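Local coordinates for chlorella virus DNA ligase-adenylate (Chlorella virus, PDB 1FVI), which probably seals nicks in DNA by ATP-dependent strand joining, and is caught here in its adenylated state with AMP in the active site, at residues A[44-52]-A[77-85]; A[90-98]-A[129-137]. The protein carries 1 engineered substitution. All coordinates share one frame; numbering follows the deposited sequence.

Contact 1: A[44-52]-A[77-85]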
ATOM      1  N   LYS A  44     -15.023   8.260  15.236  1.00 43.25           N
ATOM      2  CA  LYS A  44     -15.741   7.502  16.246  1.00 37.48           C
ATOM      3  C   LYS A  44     -14.787   6.361  16.609  1.00 38.10           C
ATOM      4  O   LYS A  44     -13.964   5.943  15.788  1.00 36.89           O
ATOM      5  CB  LYS A  44     -17.064   7.007  15.669  1.00 41.11           C
ATOM      6  CG  LYS A  44     -18.058   8.160  15.426  1.00 40.91           C
ATOM      7  CD  LYS A  44     -18.614   8.684  16.772  1.00 59.17           C
ATOM      8  CE  LYS A  44     -19.262  10.072  16.697  1.00 43.83           C
ATOM      9  NZ  LYS A  44     -18.273  11.188  16.796  1.00 56.03           N
ATOM     10  N   PRO A  45     -14.807   5.907  17.868  1.00 40.24           N
ATOM     11  CA  PRO A  45     -13.889   4.818  18.230  1.00 39.52           C
ATOM     12  C   PRO A  45     -13.995   3.534  17.399  1.00 38.34           C
ATOM     13  O   PRO A  45     -15.072   3.201  16.893  1.00 33.66           O
ATOM     14  CB  PRO A  45     -14.191   4.586  19.714  1.00 35.63           C
ATOM     15  CG  PRO A  45     -15.588   5.134  19.897  1.00 44.64           C
ATOM     16  CD  PRO A  45     -15.574   6.366  19.039  1.00 39.48           C
ATOM     17  N   ILE A  46     -12.842   2.882  17.210  1.00 29.61           N
ATOM     18  CA  ILE A  46     -12.717   1.613  16.481  1.00 31.87           C
ATOM     19  C   ILE A  46     -13.559   0.572  17.233  1.00 31.70           C
ATOM     20  O   ILE A  46     -13.379   0.373  18.436  1.00 31.41           O
ATOM     21  CB  ILE A  46     -11.229   1.153  16.438  1.00 22.11           C
ATOM     22  CG1 ILE A  46     -10.386   2.141  15.627  1.00 36.07           C
ATOM     23  CG2 ILE A  46     -11.093  -0.233  15.888  1.00 22.90           C
ATOM     24  CD1 ILE A  46     -10.889   2.407  14.228  1.00 27.79           C
ATOM     25  N   ARG A  47     -14.473  -0.073  16.512  1.00 30.14           N
ATOM     26  CA  ARG A  47     -15.386  -1.057  17.075  1.00 28.92           C
ATOM     27  C   ARG A  47     -14.722  -2.272  17.702  1.00 33.78           C
ATOM     28  O   ARG A  47     -15.219  -2.817  18.698  1.00 37.47           O
ATOM     29  CB  ARG A  47     -16.386  -1.497  16.010  1.00 31.93           C
ATOM     30  CG  ARG A  47     -17.309  -0.387  15.528  1.00 47.84           C
ATOM     31  CD  ARG A  47     -18.738  -0.577  16.016  1.00 53.53           C
ATOM     32  NE  ARG A  47     -18.819  -0.572  17.471  1.00 61.16           N
ATOM     33  CZ  ARG A  47     -19.604  -1.378  18.175  1.00 65.19           C
ATOM     34  NH1 ARG A  47     -20.385  -2.255  17.561  1.00 74.08           N
ATOM     35  NH2 ARG A  47     -19.592  -1.320  19.500  1.00 80.48           N
ATOM     36  N   ASN A  48     -13.628  -2.724  17.092  1.00 30.39           N
ATOM     37  CA  ASN A  48     -12.889  -3.872  17.603  1.00 33.33           C
ATOM     38  C   ASN A  48     -12.056  -3.435  18.816  1.00 34.86           C
ATOM     39  O   ASN A  48     -10.956  -2.893  18.662  1.00 31.83           O
ATOM     40  CB  ASN A  48     -11.990  -4.453  16.507  1.00 25.39           C
ATOM     41  CG  ASN A  48     -11.326  -5.740  16.929  1.00 34.09           C
ATOM     42  OD1 ASN A  48     -11.158  -5.998  18.114  1.00 33.02           O
ATOM     43  ND2 ASN A  48     -10.934  -6.555  15.960  1.00 37.55           N
ATOM     44  N   SER A  49     -12.560  -3.737  20.013  1.00 31.86           N
ATOM     45  CA  SER A  49     -11.915  -3.348  21.272  1.00 37.63           C
ATOM     46  C   SER A  49     -10.496  -3.815  21.522  1.00 30.63           C
ATOM     47  O   SER A  49      -9.721  -3.102  22.145  1.00 29.50           O
ATOM     48  CB  SER A  49     -12.793  -3.733  22.458  1.00 49.90           C
ATOM     49  OG  SER A  49     -13.984  -2.966  22.451  1.00 61.62           O
ATOM     50  N   VAL A  50     -10.171  -5.019  21.071  1.00 33.28           N
ATOM     51  CA  VAL A  50      -8.831  -5.574  21.241  1.00 27.45           C
ATOM     52  C   VAL A  50      -7.855  -4.770  20.376  1.00 36.20           C
ATOM     53  O   VAL A  50      -6.765  -4.420  20.828  1.00 33.07           O
ATOM     54  CB  VAL A  50      -8.774  -7.057  20.799  1.00 27.44           C
ATOM     55  CG1 VAL A  50      -7.419  -7.671  21.141  1.00 31.55           C
ATOM     56  CG2 VAL A  50      -9.915  -7.842  21.432  1.00 33.42           C
ATOM     57  N   MET A  51      -8.257  -4.485  19.134  1.00 33.37           N
ATOM     58  CA  MET A  51      -7.425  -3.712  18.207  1.00 35.75           C
ATOM     59  C   MET A  51      -7.223  -2.331  18.788  1.00 24.39           C
ATOM     60  O   MET A  51      -6.109  -1.809  18.833  1.00 28.08           O
ATOM     61  CB  MET A  51      -8.112  -3.549  16.846  1.00 24.84           C
ATOM     62  CG  MET A  51      -8.222  -4.803  16.018  1.00 39.66           C
ATOM     63  SD  MET A  51      -8.767  -4.394  14.341  1.00 38.92           S
ATOM     64  CE  MET A  51      -8.208  -5.832  13.434  1.00 37.82           C
ATOM     65  N   ASN A  52      -8.333  -1.753  19.226  1.00 21.59           N
ATOM     66  CA  ASN A  52      -8.342  -0.424  19.809  1.00 21.58           C
ATOM     67  C   ASN A  52      -7.356  -0.356  20.974  1.00 29.81           C
ATOM     68  O   ASN A  52      -6.391   0.411  20.930  1.00 26.80           O
ATOM     69  CB  ASN A  52      -9.764  -0.069  20.252  1.00 16.80           C
ATOM     70  CG  ASN A  52      -9.953   1.431  20.472  1.00 20.50           C
ATOM     71  OD1 ASN A  52      -8.991   2.155  20.733  1.00 27.96           O
ATOM     72  ND2 ASN A  52     -11.190   1.901  20.337  1.00 27.86           N
ATOM     73  N   THR A  77     -10.994  -7.439   6.398  1.00 39.10           N
ATOM     74  CA  THR A  77     -10.374  -6.407   7.216  1.00 32.68           C
ATOM     75  C   THR A  77     -11.468  -5.497   7.785  1.00 31.46           C
ATOM     76  O   THR A  77     -11.505  -5.239   8.979  1.00 25.70           O
ATOM     77  CB  THR A  77      -9.396  -5.550   6.367  1.00 36.00           C
ATOM     78  OG1 THR A  77      -8.272  -6.342   5.969  1.00 27.02           O
ATOM     79  CG2 THR A  77      -8.907  -4.332   7.154  1.00 30.54           C
ATOM     80  N   THR A  78     -12.378  -5.052   6.921  1.00 30.28           N
ATOM     81  CA  THR A  78     -13.470  -4.172   7.318  1.00 28.57           C
ATOM     82  C   THR A  78     -14.317  -4.703   8.470  1.00 30.05           C
ATOM     83  O   THR A  78     -14.640  -3.964   9.390  1.00 33.60           O
ATOM     84  CB  THR A  78     -14.397  -3.870   6.132  1.00 21.57           C
ATOM     85  OG1 THR A  78     -13.650  -3.232   5.089  1.00 24.49           O
ATOM     86  CG2 THR A  78     -15.537  -2.967   6.570  1.00 27.50           C
ATOM     87  N   SER A  79     -14.662  -5.985   8.416  1.00 32.17           N
ATOM     88  CA  SER A  79     -15.484  -6.603   9.445  1.00 25.20           C
ATOM     89  C   SER A  79     -14.713  -6.880  10.723  1.00 30.36           C
ATOM     90  O   SER A  79     -15.291  -6.886  11.805  1.00 44.35           O
ATOM     91  CB  SER A  79     -16.119  -7.891   8.925  1.00 34.19           C
ATOM     92  OG  SER A  79     -15.141  -8.727   8.332  1.00 49.86           O
ATOM     93  N   ALA A  80     -13.415  -7.130  10.614  1.00 31.67           N
ATOM     94  CA  ALA A  80     -12.612  -7.384  11.809  1.00 35.30           C
ATOM     95  C   ALA A  80     -12.420  -6.085  12.610  1.00 33.26           C
ATOM     96  O   ALA A  80     -12.577  -6.063  13.828  1.00 34.51           O
ATOM     97  CB  ALA A  80     -11.261  -7.974  11.416  1.00 37.36           C
ATOM     98  N   VAL A  81     -12.120  -5.002  11.901  1.00 32.53           N
ATOM     99  CA  VAL A  81     -11.900  -3.685  12.503  1.00 38.78           C
ATOM    100  C   VAL A  81     -13.203  -3.002  12.922  1.00 35.22           C
ATOM    101  O   VAL A  81     -13.319  -2.457  14.025  1.00 34.82           O
ATOM    102  CB  VAL A  81     -11.206  -2.707  11.499  1.00 31.60           C
ATOM    103  CG1 VAL A  81     -10.936  -1.362  12.167  1.00 26.96           C
ATOM    104  CG2 VAL A  81      -9.917  -3.304  10.956  1.00 26.36           C
ATOM    105  N   MET A  82     -14.179  -3.051  12.028  1.00 28.96           N
ATOM    106  CA  MET A  82     -15.442  -2.378  12.246  1.00 32.69           C
ATOM    107  C   MET A  82     -16.522  -3.105  13.018  1.00 30.54           C
ATOM    108  O   MET A  82     -17.584  -2.537  13.272  1.00 39.97           O
ATOM    109  CB  MET A  82     -15.976  -1.837  10.912  1.00 48.58           C
ATOM    110  CG  MET A  82     -14.983  -0.905  10.193  1.00 39.66           C
ATOM    111  SD  MET A  82     -14.310   0.360  11.327  1.00 52.32           S
ATOM    112  CE  MET A  82     -15.707   1.574  11.357  1.00 42.75           C
ATOM    113  N   THR A  83     -16.274  -4.351  13.390  1.00 29.14           N
ATOM    114  CA  THR A  83     -17.266  -5.076  14.174  1.00 41.16           C
ATOM    115  C   THR A  83     -16.813  -5.010  15.626  1.00 45.76           C
ATOM    116  O   THR A  83     -15.631  -5.200  15.921  1.00 48.34           O
ATOM    117  CB  THR A  83     -17.432  -6.542  13.713  1.00 37.94           C
ATOM    118  OG1 THR A  83     -17.865  -6.557  12.346  1.00 39.92           O
ATOM    119  CG2 THR A  83     -18.477  -7.267  14.571  1.00 42.50           C
ATOM    120  N   GLY A  84     -17.758  -4.718  16.517  1.00 44.46           N
ATOM    121  CA  GLY A  84     -17.462  -4.588  17.933  1.00 48.92           C
ATOM    122  C   GLY A  84     -17.059  -5.838  18.683  1.00 51.27           C
ATOM    123  O   GLY A  84     -17.725  -6.214  19.646  1.00 57.16           O
ATOM    124  N   HIS A  85     -15.944  -6.450  18.285  1.00 52.80           N
ATOM    125  CA  HIS A  85     -15.440  -7.659  18.932  1.00 46.33           C
ATOM    126  C   HIS A  85     -15.030  -7.366  20.378  1.00 46.44           C
ATOM    127  O   HIS A  85     -14.488  -6.297  20.677  1.00 45.06           O
ATOM    128  CB  HIS A  85     -14.234  -8.214  18.168  1.00 44.20           C
ATOM    129  CG  HIS A  85     -14.557  -8.728  16.801  1.00 40.00           C
ATOM    130  ND1 HIS A  85     -13.788  -8.432  15.696  1.00 43.08           N
ATOM    131  CD2 HIS A  85     -15.558  -9.526  16.359  1.00 42.81           C
ATOM    132  CE1 HIS A  85     -14.298  -9.022  14.632  1.00 29.08           C
ATOM    133  NE2 HIS A  85     -15.374  -9.692  15.007  1.00 51.09           N
TER
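Asn-48 divides its side-chain amide between two helices of the adenylation domain: ND2 donates to Ala-80 O in the C-terminal part of helix 74-82, while OD1 turns back over the start of helix 49-58. That makes Asn-48 the N-cap of helix 49-58, with OD1 accepting weak bonds from Val-50 N and Met-51 N. The bond from ND2 to Ala-80 O is short, 2.7 Å, although ND2 stands well above the plane of that carbonyl. With CG anti to the backbone N (chi1 -173°), the amide lies between the two segments, ND2 facing Ala-80 O and OD1 facing the first N-H groups of helix 49-58. The backbone follows suit, Asn-48 N donating to Val-81 O at 3.1 Å, so one residue occupies two successive helix carbonyls.

His-85 closes in from the other segment. Its ring meets the Asn-48 amide edge-on, the two planes 82° apart, and ND1 adds a weak bond to the same Ala-80 O. His-85 O in turn accepts from Ser-49 N at 3.3 Å, taking up an N-H in the first turn of helix 49-58. Between these bonds Gly-84 is the centre of an inverse gamma turn, which brings its CA to 3.0 Å from Arg-47 O in a CA-H...O contact. Arg-47 sets CG beside Met-82 O, and the bends at chi2 and chi3 then bring one guanidinium face over Gly-84 CA, offset toward the rim.

On the buried side the contact turns apolar. Val-81, which also packs on Ile-30 of strand 30-34, spreads its two methyls to different partners: CG1 lies 3.9 Å from Ile-46 CG2, while the extended Met-51 side chain crosses that of Val-81 at about a right angle, its SD 3.7 Å from Val-81 CG2.

Contact 2: A[90-98]-A[129-137]. With AMP (adenosine monophosphate), chain C.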
ATOM      1  N   ALA A  90      -6.649 -12.732  16.140  1.00 38.44           N
ATOM      2  CA  ALA A  90      -6.022 -12.783  14.823  1.00 37.33           C
ATOM      3  C   ALA A  90      -5.002 -11.684  14.685  1.00 39.64           C
ATOM      4  O   ALA A  90      -5.152 -10.599  15.251  1.00 39.71           O
ATOM      5  CB  ALA A  90      -7.067 -12.658  13.710  1.00 35.49           C
ATOM      6  N   LYS A  91      -3.962 -11.982  13.919  1.00 38.43           N
ATOM      7  CA  LYS A  91      -2.894 -11.039  13.667  1.00 39.48           C
ATOM      8  C   LYS A  91      -3.380  -9.982  12.666  1.00 44.32           C
ATOM      9  O   LYS A  91      -4.254 -10.246  11.833  1.00 42.43           O
ATOM     10  CB  LYS A  91      -1.687 -11.788  13.108  1.00 40.15           C
ATOM     11  CG  LYS A  91      -1.126 -12.844  14.042  1.00 35.92           C
ATOM     12  CD  LYS A  91      -0.084 -13.676  13.319  1.00 55.57           C
ATOM     13  CE  LYS A  91       0.687 -14.600  14.258  1.00 58.71           C
ATOM     14  NZ  LYS A  91       1.749 -13.867  15.006  1.00 64.99           N
ATOM     15  N   PHE A  92      -2.857  -8.767  12.800  1.00 35.94           N
ATOM     16  CA  PHE A  92      -3.200  -7.666  11.909  1.00 27.40           C
ATOM     17  C   PHE A  92      -2.039  -6.683  11.878  1.00 26.62           C
ATOM     18  O   PHE A  92      -1.097  -6.767  12.666  1.00 27.69           O
ATOM     19  CB  PHE A  92      -4.521  -6.980  12.326  1.00 28.31           C
ATOM     20  CG  PHE A  92      -4.503  -6.411  13.728  1.00 45.29           C
ATOM     21  CD1 PHE A  92      -4.102  -5.091  13.957  1.00 40.14           C
ATOM     22  CD2 PHE A  92      -4.849  -7.206  14.824  1.00 30.18           C
ATOM     23  CE1 PHE A  92      -4.039  -4.574  15.258  1.00 33.42           C
ATOM     24  CE2 PHE A  92      -4.790  -6.699  16.116  1.00 37.58           C
ATOM     25  CZ  PHE A  92      -4.382  -5.378  16.333  1.00 32.88           C
ATOM     26  N   SER A  93      -2.097  -5.752  10.947  1.00 30.71           N
ATOM     27  CA  SER A  93      -1.030  -4.781  10.820  1.00 30.66           C
ATOM     28  C   SER A  93      -1.555  -3.358  10.907  1.00 28.38           C
ATOM     29  O   SER A  93      -2.760  -3.121  10.855  1.00 28.13           O
ATOM     30  CB  SER A  93      -0.310  -4.986   9.489  1.00 25.67           C
ATOM     31  OG  SER A  93       0.279  -6.269   9.442  1.00 46.62           O
ATOM     32  N   TYR A  94      -0.641  -2.419  11.109  1.00 33.97           N
ATOM     33  CA  TYR A  94      -0.994  -1.014  11.165  1.00 32.26           C
ATOM     34  C   TYR A  94       0.118  -0.256  10.466  1.00 29.71           C
ATOM     35  O   TYR A  94       1.263  -0.241  10.937  1.00 26.75           O
ATOM     36  CB  TYR A  94      -1.159  -0.523  12.603  1.00 20.95           C
ATOM     37  CG  TYR A  94      -1.504   0.945  12.673  1.00 19.54           C
ATOM     38  CD1 TYR A  94      -2.816   1.385  12.497  1.00 23.26           C
ATOM     39  CD2 TYR A  94      -0.516   1.898  12.929  1.00 20.95           C
ATOM     40  CE1 TYR A  94      -3.142   2.746  12.582  1.00 21.32           C
ATOM     41  CE2 TYR A  94      -0.826   3.265  13.017  1.00 19.51           C
ATOM     42  CZ  TYR A  94      -2.138   3.671  12.849  1.00 17.06           C
ATOM     43  OH  TYR A  94      -2.442   4.995  12.989  1.00 22.00           O
ATOM     44  N   TYR A  95      -0.203   0.280   9.290  1.00 20.58           N
ATOM     45  CA  TYR A  95       0.751   1.060   8.517  1.00 22.06           C
ATOM     46  C   TYR A  95       0.664   2.478   9.082  1.00 24.03           C
ATOM     47  O   TYR A  95      -0.346   3.170   8.897  1.00 21.41           O
ATOM     48  CB  TYR A  95       0.365   1.052   7.036  1.00 25.36           C
ATOM     49  CG  TYR A  95       0.497  -0.297   6.346  1.00 31.34           C
ATOM     50  CD1 TYR A  95      -0.583  -1.179   6.288  1.00 27.97           C
ATOM     51  CD2 TYR A  95       1.694  -0.674   5.718  1.00 27.81           C
ATOM     52  CE1 TYR A  95      -0.483  -2.406   5.615  1.00 33.31           C
ATOM     53  CE2 TYR A  95       1.805  -1.894   5.041  1.00 25.64           C
ATOM     54  CZ  TYR A  95       0.708  -2.752   4.996  1.00 38.74           C
ATOM     55  OH  TYR A  95       0.788  -3.948   4.319  1.00 50.19           O
ATOM     56  N   TRP A  96       1.708   2.872   9.805  1.00 20.43           N
ATOM     57  CA  TRP A  96       1.783   4.177  10.462  1.00 17.84           C
ATOM     58  C   TRP A  96       2.441   5.163   9.533  1.00 14.23           C
ATOM     59  O   TRP A  96       3.652   5.126   9.351  1.00 19.98           O
ATOM     60  CB  TRP A  96       2.601   4.011  11.743  1.00 25.25           C
ATOM     61  CG  TRP A  96       2.686   5.207  12.671  1.00 25.61           C
ATOM     62  CD1 TRP A  96       1.927   6.337  12.640  1.00 21.17           C
ATOM     63  CD2 TRP A  96       3.633   5.383  13.742  1.00 25.75           C
ATOM     64  NE1 TRP A  96       2.351   7.213  13.614  1.00 26.77           N
ATOM     65  CE2 TRP A  96       3.396   6.657  14.302  1.00 28.36           C
ATOM     66  CE3 TRP A  96       4.666   4.589  14.273  1.00 25.54           C
ATOM     67  CZ2 TRP A  96       4.155   7.166  15.367  1.00 23.29           C
ATOM     68  CZ3 TRP A  96       5.421   5.094  15.337  1.00 28.16           C
ATOM     69  CH2 TRP A  96       5.156   6.376  15.868  1.00 21.03           C
ATOM     70  N   PHE A  97       1.647   6.047   8.939  1.00 22.03           N
ATOM     71  CA  PHE A  97       2.200   7.009   7.994  1.00 18.10           C
ATOM     72  C   PHE A  97       2.345   8.470   8.426  1.00 25.95           C
ATOM     73  O   PHE A  97       2.970   9.261   7.708  1.00 24.41           O
ATOM     74  CB  PHE A  97       1.498   6.899   6.630  1.00 16.37           C
ATOM     75  CG  PHE A  97       0.001   7.046   6.683  1.00 21.06           C
ATOM     76  CD1 PHE A  97      -0.592   8.251   7.108  1.00 23.68           C
ATOM     77  CD2 PHE A  97      -0.817   6.028   6.201  1.00 15.13           C
ATOM     78  CE1 PHE A  97      -1.975   8.441   7.040  1.00 16.98           C
ATOM     79  CE2 PHE A  97      -2.210   6.199   6.123  1.00 19.29           C
ATOM     80  CZ  PHE A  97      -2.795   7.409   6.541  1.00 20.13           C
ATOM     81  N   ASP A  98       1.767   8.834   9.574  1.00 22.04           N
ATOM     82  CA  ASP A  98       1.882  10.200  10.068  1.00 21.18           C
ATOM     83  C   ASP A  98       1.856  10.260  11.589  1.00 19.89           C
ATOM     84  O   ASP A  98       1.396   9.333  12.250  1.00 16.08           O
ATOM     85  CB  ASP A  98       0.815  11.119   9.457  1.00 13.71           C
ATOM     86  CG  ASP A  98       1.324  12.538   9.229  1.00 19.02           C
ATOM     87  OD1 ASP A  98       2.421  12.889   9.718  1.00 22.73           O
ATOM     88  OD2 ASP A  98       0.616  13.316   8.553  1.00 25.28           O
ATOM     89  N   ALA A 129       3.649  -9.279  18.988  1.00 53.58           N
ATOM     90  CA  ALA A 129       3.257 -10.592  18.502  1.00 64.62           C
ATOM     91  C   ALA A 129       2.078 -10.567  17.523  1.00 62.25           C
ATOM     92  O   ALA A 129       2.212 -10.967  16.358  1.00 67.65           O
ATOM     93  CB  ALA A 129       2.955 -11.512  19.687  1.00 68.56           C
ATOM     94  N   GLN A 130       0.936 -10.092  18.002  1.00 45.85           N
ATOM     95  CA  GLN A 130      -0.276 -10.025  17.197  1.00 46.90           C
ATOM     96  C   GLN A 130      -0.362  -8.831  16.234  1.00 41.34           C
ATOM     97  O   GLN A 130      -0.864  -8.976  15.123  1.00 25.33           O
ATOM     98  CB  GLN A 130      -1.493 -10.023  18.125  1.00 39.73           C
ATOM     99  CG  GLN A 130      -2.820 -10.014  17.412  1.00 34.39           C
ATOM    100  CD  GLN A 130      -3.974  -9.909  18.362  1.00 28.49           C
ATOM    101  OE1 GLN A 130      -3.792  -9.848  19.574  1.00 44.34           O
ATOM    102  NE2 GLN A 130      -5.179  -9.861  17.821  1.00 35.96           N
ATOM    103  N   VAL A 131       0.080  -7.658  16.694  1.00 41.56           N
ATOM    104  CA  VAL A 131       0.044  -6.412  15.918  1.00 42.07           C
ATOM    105  C   VAL A 131       1.367  -6.065  15.227  1.00 40.93           C
ATOM    106  O   VAL A 131       2.392  -5.864  15.880  1.00 40.12           O
ATOM    107  CB  VAL A 131      -0.324  -5.200  16.811  1.00 37.42           C
ATOM    108  CG1 VAL A 131      -0.714  -4.017  15.952  1.00 36.18           C
ATOM    109  CG2 VAL A 131      -1.424  -5.554  17.768  1.00 40.93           C
ATOM    110  N   LYS A 132       1.328  -5.928  13.907  1.00 35.53           N
ATOM    111  CA  LYS A 132       2.529  -5.590  13.160  1.00 36.49           C
ATOM    112  C   LYS A 132       2.529  -4.085  12.854  1.00 36.57           C
ATOM    113  O   LYS A 132       1.708  -3.602  12.074  1.00 26.26           O
ATOM    114  CB  LYS A 132       2.574  -6.407  11.868  1.00 39.37           C
ATOM    115  CG  LYS A 132       3.846  -6.273  11.065  1.00 34.92           C
ATOM    116  CD  LYS A 132       3.656  -6.923   9.712  1.00 48.77           C
ATOM    117  CE  LYS A 132       4.899  -6.837   8.851  1.00 60.07           C
ATOM    118  NZ  LYS A 132       4.661  -7.499   7.535  1.00 70.04           N
ATOM    119  N   ILE A 133       3.392  -3.341  13.540  1.00 36.79           N
ATOM    120  CA  ILE A 133       3.489  -1.899  13.321  1.00 32.75           C
ATOM    121  C   ILE A 133       4.452  -1.679  12.169  1.00 30.58           C
ATOM    122  O   ILE A 133       5.641  -2.030  12.255  1.00 24.74           O
ATOM    123  CB  ILE A 133       4.021  -1.139  14.570  1.00 32.97           C
ATOM    124  CG1 ILE A 133       3.097  -1.366  15.767  1.00 23.44           C
ATOM    125  CG2 ILE A 133       4.148   0.368  14.273  1.00 32.94           C
ATOM    126  CD1 ILE A 133       1.719  -0.894  15.553  1.00 25.81           C
ATOM    127  N   ILE A 134       3.928  -1.120  11.084  1.00 20.40           N
ATOM    128  CA  ILE A 134       4.735  -0.865   9.900  1.00 29.09           C
ATOM    129  C   ILE A 134       4.899   0.619   9.612  1.00 28.70           C
ATOM    130  O   ILE A 134       3.956   1.282   9.192  1.00 33.35           O
ATOM    131  CB  ILE A 134       4.137  -1.556   8.654  1.00 27.13           C
ATOM    132  CG1 ILE A 134       4.040  -3.072   8.885  1.00 29.11           C
ATOM    133  CG2 ILE A 134       5.007  -1.261   7.445  1.00 28.37           C
ATOM    134  CD1 ILE A 134       3.333  -3.815   7.781  1.00 40.75           C
ATOM    135  N   PRO A 135       6.094   1.167   9.881  1.00 38.17           N
ATOM    136  CA  PRO A 135       6.365   2.587   9.637  1.00 33.18           C
ATOM    137  C   PRO A 135       6.395   2.854   8.126  1.00 28.85           C
ATOM    138  O   PRO A 135       7.160   2.230   7.389  1.00 29.47           O
ATOM    139  CB  PRO A 135       7.761   2.786  10.252  1.00 37.36           C
ATOM    140  CG  PRO A 135       7.879   1.677  11.262  1.00 33.69           C
ATOM    141  CD  PRO A 135       7.245   0.521  10.538  1.00 32.31           C
ATOM    142  N   LEU A 136       5.518   3.734   7.663  1.00 29.15           N
ATOM    143  CA  LEU A 136       5.481   4.084   6.257  1.00 21.14           C
ATOM    144  C   LEU A 136       6.338   5.316   6.040  1.00 21.60           C
ATOM    145  O   LEU A 136       5.847   6.438   6.100  1.00 24.34           O
ATOM    146  CB  LEU A 136       4.056   4.385   5.799  1.00 32.40           C
ATOM    147  CG  LEU A 136       3.188   3.322   5.119  1.00 43.41           C
ATOM    148  CD1 LEU A 136       2.178   4.053   4.240  1.00 26.03           C
ATOM    149  CD2 LEU A 136       4.020   2.366   4.265  1.00 40.97           C
ATOM    150  N   ILE A 137       7.638   5.101   5.880  1.00 19.69           N
ATOM    151  CA  ILE A 137       8.578   6.189   5.624  1.00 16.89           C
ATOM    152  C   ILE A 137       8.528   6.452   4.102  1.00 29.37           C
ATOM    153  O   ILE A 137       8.647   5.518   3.296  1.00 28.35           O
ATOM    154  CB  ILE A 137       9.960   5.782   6.128  1.00 20.52           C
ATOM    155  CG1 ILE A 137       9.876   5.623   7.658  1.00 25.51           C
ATOM    156  CG2 ILE A 137      11.018   6.797   5.681  1.00 18.94           C
ATOM    157  CD1 ILE A 137      11.020   4.889   8.292  1.00 20.48           C
TER
HETATM  158  P   AMP C 501      -8.394   5.530  -2.782  1.00 23.67           P
HETATM  159  O1P AMP C 501      -9.150   6.413  -3.668  1.00 21.05           O
HETATM  160  O3P AMP C 501      -9.569   4.583  -2.297  1.00 17.52           O
HETATM  161  O5' AMP C 501      -8.029   6.254  -1.514  1.00 18.40           O
HETATM  162  C5' AMP C 501      -7.393   5.501  -0.369  1.00 19.72           C
HETATM  163  C4' AMP C 501      -7.720   6.095   0.983  1.00 24.34           C
HETATM  164  O4' AMP C 501      -6.750   5.569   1.893  1.00 22.47           O
HETATM  165  C3' AMP C 501      -7.591   7.635   1.039  1.00 20.20           C
HETATM  166  O3' AMP C 501      -8.583   8.280   1.838  1.00 17.16           O
HETATM  167  C2' AMP C 501      -6.271   7.878   1.687  1.00 21.56           C
HETATM  168  O2' AMP C 501      -6.309   9.084   2.442  1.00 17.19           O
HETATM  169  C1' AMP C 501      -5.998   6.596   2.494  1.00 18.64           C
HETATM  170  N9  AMP C 501      -4.596   6.232   2.430  1.00 22.22           N
HETATM  171  C8  AMP C 501      -4.136   4.978   2.098  1.00 12.72           C
HETATM  172  N7  AMP C 501      -2.834   4.949   2.118  1.00 14.29           N
HETATM  173  C5  AMP C 501      -2.392   6.215   2.474  1.00 16.16           C
HETATM  174  C6  AMP C 501      -1.120   6.780   2.656  1.00 12.79           C
HETATM  175  N6  AMP C 501       0.024   6.076   2.485  1.00 17.77           N
HETATM  176  N1  AMP C 501      -1.089   8.077   3.012  1.00 19.40           N
HETATM  177  C2  AMP C 501      -2.204   8.753   3.174  1.00 11.23           C
HETATM  178  N3  AMP C 501      -3.471   8.351   3.036  1.00 15.01           N
HETATM  179  C4  AMP C 501      -3.537   7.036   2.675  1.00 17.68           C
HETATM  180  O   HOH W   1       4.260   8.702   5.546  1.00 20.85           O
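Leu-136 CD1 sits at the edge of the Phe-97 ring, while one face of that ring carries the adenine of AMP, with N1 over the ring centre and 3.7 Å above its plane. Leu-136 CD1 also reaches AMP N6, at 3.4 Å, so Phe-97 and Leu-136, the latter just past the end of strand 131-135, both line part of the nucleotide pocket. Tyr-95 takes Ile-134 CD1 over one face in a CH-pi contact, 4.1 Å from methyl to centroid. Farther back, Phe-92 has Gln-130 NE2 at its edge. Its CG stands between the backbone N and the carbonyl carbon (chi1 59°), which lays the ring alongside Val-131. The extended Gln-130 carries NE2 on to Ala-90 O, 2.7 Å away, above that carbonyl's plane.

The backbones run parallel, with Phe-92, Tyr-94 and Trp-96 each both donating and accepting. The series starts with Phe-92 N to Gln-130 O (3.1 Å) and finishes with Leu-136 N to Trp-96 O (2.9 Å). Beyond it, a water donates to both Phe-97 O and Leu-136 O.

Strand 131-135 is one of the sheet's two outer strands, linked to 92-99 through helix 108-121 in a beta-alpha-beta unit. On the other flank, strand 63-68 pairs antiparallel with 92-99, Phe-97 and Asp-98 forming a classic bulge opposite Asp-64. Helix 108-121 covers Trp-96 and Pro-135, and helix 49-58 packs on Phe-92 and Val-131.

In the fold
Along the chain contact 1 is complete before the first strand of contact 2 begins, and their centres lie about 15 Å apart within the one ATP-dependent ligase domain. Both are built round the mixed sheet ordered 38-39, 30-34, 63-68, 92-99, 131-135: contact 2 is its parallel pair at one border, while contact 1 joins helices 49-58 and 74-82, whose side chains pack on its strands. The two meet directly where Met-51 CE lies 3.8 Å from Phe-92 CG, helix 49-58 thus reaching both. Only contact 2 borders the nucleotide; the Val-81 side chain stays about 13 Å from AMP. Contact 1 is packing near the Phe-92 end of strand 92-99, whereas Phe-97 toward the other end meets AMP.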